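PDB 1D02: type II restriction enzyme MUNI, which cuts double-stranded DNA at the sequence 5'-CAATTG-3' after the first C, acting as a homodimer. Local coordinates for residues N88-I94 against K198-D202. The protein carries 1 engineered substitution. Numbering follows the deposited sequence.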
loop_
_atom_site.group_PDB
_atom_site.type_symbol
_atom_site.label_atom_id
_atom_site.label_comp_id
_atom_site.label_asym_id
_atom_site.label_seq_id
_atom_site.Cartn_x
_atom_site.Cartn_y
_atom_site.Cartn_z
ATOM N N ASN D 88 -21.981 11.517 6.517
ATOM C CA ASN D 88 -23.349 11.481 7.041
ATOM C C ASN D 88 -23.346 12.799 7.843
ATOM O O ASN D 88 -22.669 12.889 8.879
ATOM C CB ASN D 88 -23.516 10.293 7.967
ATOM C CG ASN D 88 -24.840 10.320 8.720
ATOM O OD1 ASN D 88 -25.389 11.396 9.008
ATOM N ND2 ASN D 88 -25.335 9.143 9.061
ATOM N N THR D 89 -24.071 13.818 7.372
ATOM C CA THR D 89 -24.048 15.121 8.028
ATOM C C THR D 89 -24.766 15.181 9.374
ATOM O O THR D 89 -24.670 16.190 10.067
ATOM C CB THR D 89 -24.597 16.245 7.126
ATOM O OG1 THR D 89 -25.973 15.979 6.811
ATOM C CG2 THR D 89 -23.774 16.346 5.842
ATOM N N GLU D 90 -25.468 14.119 9.746
ATOM C CA GLU D 90 -26.138 14.106 11.044
ATOM C C GLU D 90 -25.195 13.588 12.114
ATOM O O GLU D 90 -25.159 14.109 13.231
ATOM C CB GLU D 90 -27.384 13.235 11.016
ATOM C CG GLU D 90 -28.540 13.857 10.274
ATOM C CD GLU D 90 -29.810 13.049 10.413
ATOM O OE1 GLU D 90 -30.829 13.472 9.829
ATOM O OE2 GLU D 90 -29.787 12.000 11.106
ATOM N N THR D 91 -24.419 12.572 11.769
ATOM C CA THR D 91 -23.472 11.967 12.700
ATOM C C THR D 91 -22.053 12.541 12.545
ATOM O O THR D 91 -21.217 12.403 13.439
ATOM C CB THR D 91 -23.358 10.476 12.457
ATOM O OG1 THR D 91 -22.837 10.269 11.143
ATOM C CG2 THR D 91 -24.708 9.783 12.574
ATOM N N HIS D 92 -21.798 13.166 11.406
ATOM C CA HIS D 92 -20.495 13.748 11.076
ATOM C C HIS D 92 -19.406 12.683 10.879
ATOM O O HIS D 92 -18.194 12.998 10.914
ATOM C CB HIS D 92 -20.086 14.769 12.128
ATOM C CG HIS D 92 -21.061 15.898 12.267
ATOM N ND1 HIS D 92 -21.235 16.857 11.290
ATOM C CD2 HIS D 92 -21.961 16.184 13.239
ATOM C CE1 HIS D 92 -22.202 17.683 11.654
ATOM N NE2 HIS D 92 -22.660 17.297 12.832
ATOM N N LYS D 93 -19.837 11.436 10.683
ATOM C CA LYS D 93 -18.901 10.347 10.396
ATOM C C LYS D 93 -18.629 10.417 8.886
ATOM O O LYS D 93 -19.526 10.738 8.085
ATOM C CB LYS D 93 -19.481 8.981 10.780
ATOM C CG LYS D 93 -19.477 8.758 12.293
ATOM C CD LYS D 93 -19.878 7.342 12.679
ATOM C CE LYS D 93 -19.752 7.146 14.204
ATOM N NZ LYS D 93 -20.187 5.785 14.586
ATOM N N ILE D 94 -17.386 10.133 8.507
ATOM C CA ILE D 94 -16.968 10.231 7.113
ATOM C C ILE D 94 -16.213 8.998 6.635
ATOM O O ILE D 94 -15.369 8.449 7.356
ATOM C CB ILE D 94 -16.016 11.429 6.916
ATOM C CG1 ILE D 94 -16.679 12.709 7.414
ATOM C CG2 ILE D 94 -15.633 11.561 5.435
ATOM C CD1 ILE D 94 -15.735 13.879 7.601
ATOM N N LYS D 198 -22.641 1.978 4.496
ATOM C CA LYS D 198 -23.457 3.059 5.032
ATOM C C LYS D 198 -23.713 2.972 6.539
ATOM O O LYS D 198 -23.669 3.988 7.236
ATOM C CB LYS D 198 -24.794 3.127 4.280
ATOM C CG LYS D 198 -25.599 4.423 4.524
ATOM C CD LYS D 198 -26.908 4.453 3.728
ATOM C CE LYS D 198 -28.013 3.688 4.455
ATOM N NZ LYS D 198 -29.247 3.535 3.635
ATOM N N LYS D 199 -23.960 1.761 7.016
ATOM C CA LYS D 199 -24.238 1.544 8.431
ATOM C C LYS D 199 -23.081 1.981 9.326
ATOM O O LYS D 199 -23.286 2.253 10.504
ATOM C CB LYS D 199 -24.554 0.073 8.694
ATOM C CG LYS D 199 -23.394 -0.885 8.438
ATOM C CD LYS D 199 -23.878 -2.339 8.581
ATOM C CE LYS D 199 -22.748 -3.339 8.319
ATOM N NZ LYS D 199 -23.213 -4.771 8.435
ATOM N N TYR D 200 -21.870 2.048 8.773
ATOM C CA TYR D 200 -20.732 2.466 9.581
ATOM C C TYR D 200 -20.680 3.969 9.765
ATOM O O TYR D 200 -19.860 4.470 10.538
ATOM C CB TYR D 200 -19.423 1.914 8.998
ATOM C CG TYR D 200 -19.332 0.426 9.215
ATOM C CD1 TYR D 200 -19.469 -0.460 8.150
ATOM C CD2 TYR D 200 -19.191 -0.102 10.508
ATOM C CE1 TYR D 200 -19.477 -1.833 8.353
ATOM C CE2 TYR D 200 -19.191 -1.485 10.720
ATOM C CZ TYR D 200 -19.335 -2.339 9.643
ATOM O OH TYR D 200 -19.340 -3.691 9.829
ATOM N N LEU D 201 -21.570 4.688 9.081
ATOM C CA LEU D 201 -21.632 6.128 9.246
ATOM C C LEU D 201 -22.769 6.493 10.243
ATOM O O LEU D 201 -23.014 7.672 10.536
ATOM C CB LEU D 201 -21.832 6.819 7.899
ATOM C CG LEU D 201 -20.675 6.597 6.897
ATOM C CD1 LEU D 201 -20.978 7.319 5.598
ATOM C CD2 LEU D 201 -19.360 7.111 7.477
ATOM N N ASP D 202 -23.452 5.480 10.759
ATOM C CA ASP D 202 -24.496 5.739 11.751
ATOM C C ASP D 202 -23.840 5.923 13.124
ATOM O O ASP D 202 -22.723 5.396 13.307
ATOM C CB ASP D 202 -25.482 4.563 11.852
ATOM C CG ASP D 202 -26.375 4.436 10.645
ATOM O OD1 ASP D 202 -26.759 5.465 10.054
ATOM O OD2 ASP D 202 -26.702 3.283 10.304
ATOM O OXT ASP D 202 -24.463 6.574 14.005
HETATM O O HOH W 1 -25.365 6.108 7.877
HETATM O O HOH W 2 -27.584 8.580 10.882
HETATM O O HOH W 3 -18.768 3.969 13.031
#
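Asn-88 meets the C-terminal tail of the chain with its CB against CB of Leu-201 (3.9 Å), and its ND2 lies 3.1 Å from Leu-201 O. With CG anti to the backbone N (chi1 171°), Asn-88 OD1 accepts from Glu-90 N in the carbonyl plane (2.8 Å) and from Thr-91 N above that plane. These bonds make an Asx turn within the wider Asx motif and fix the amide's rotation, leaving ND2 facing the tail, where it donates to two waters. One water donates to Lys-198 O and Asp-202 OD1; the other gives Asp-202 OD1 a weak bond. Thr-91 holds OG1 between its backbone N and carbonyl carbon (chi1 63°), where the hydroxyl donates to Leu-201 O, 2.7 Å from Thr-91 OG1 and nearly end-on to the carbonyl. The same OG1 accepts from Lys-93 N, an ST turn, while CG2 rests beside OXT of Asp-202. From Lys-93 an extended chain runs past the tail, its CD passing Tyr-200 O at 3.6 Å, until NZ donates to the terminal carboxylate at Asp-202 O (2.9 Å). A water ties NZ to Tyr-200 O as well. CD2 of Leu-201 lies against Lys-93 CB and the Lys-93 to Ile-94 peptide, 3.7 Å from Lys-93 C; the leucine also touches Ile-86 of strand 84-88 and Phe-193 of helix 186-197. The contact thus seats the short 3-10 end that follows this helix on the hairpin turn joining strands 84-88 and 93-101, at one end of the central sheet of the PD-(D/E)XK-type fold. Its chemistry is consistent with an ordered chain end: a threonine hydroxyl grips the leucine carbonyl, and the lysine ammonium would partly offset the terminal negative charge.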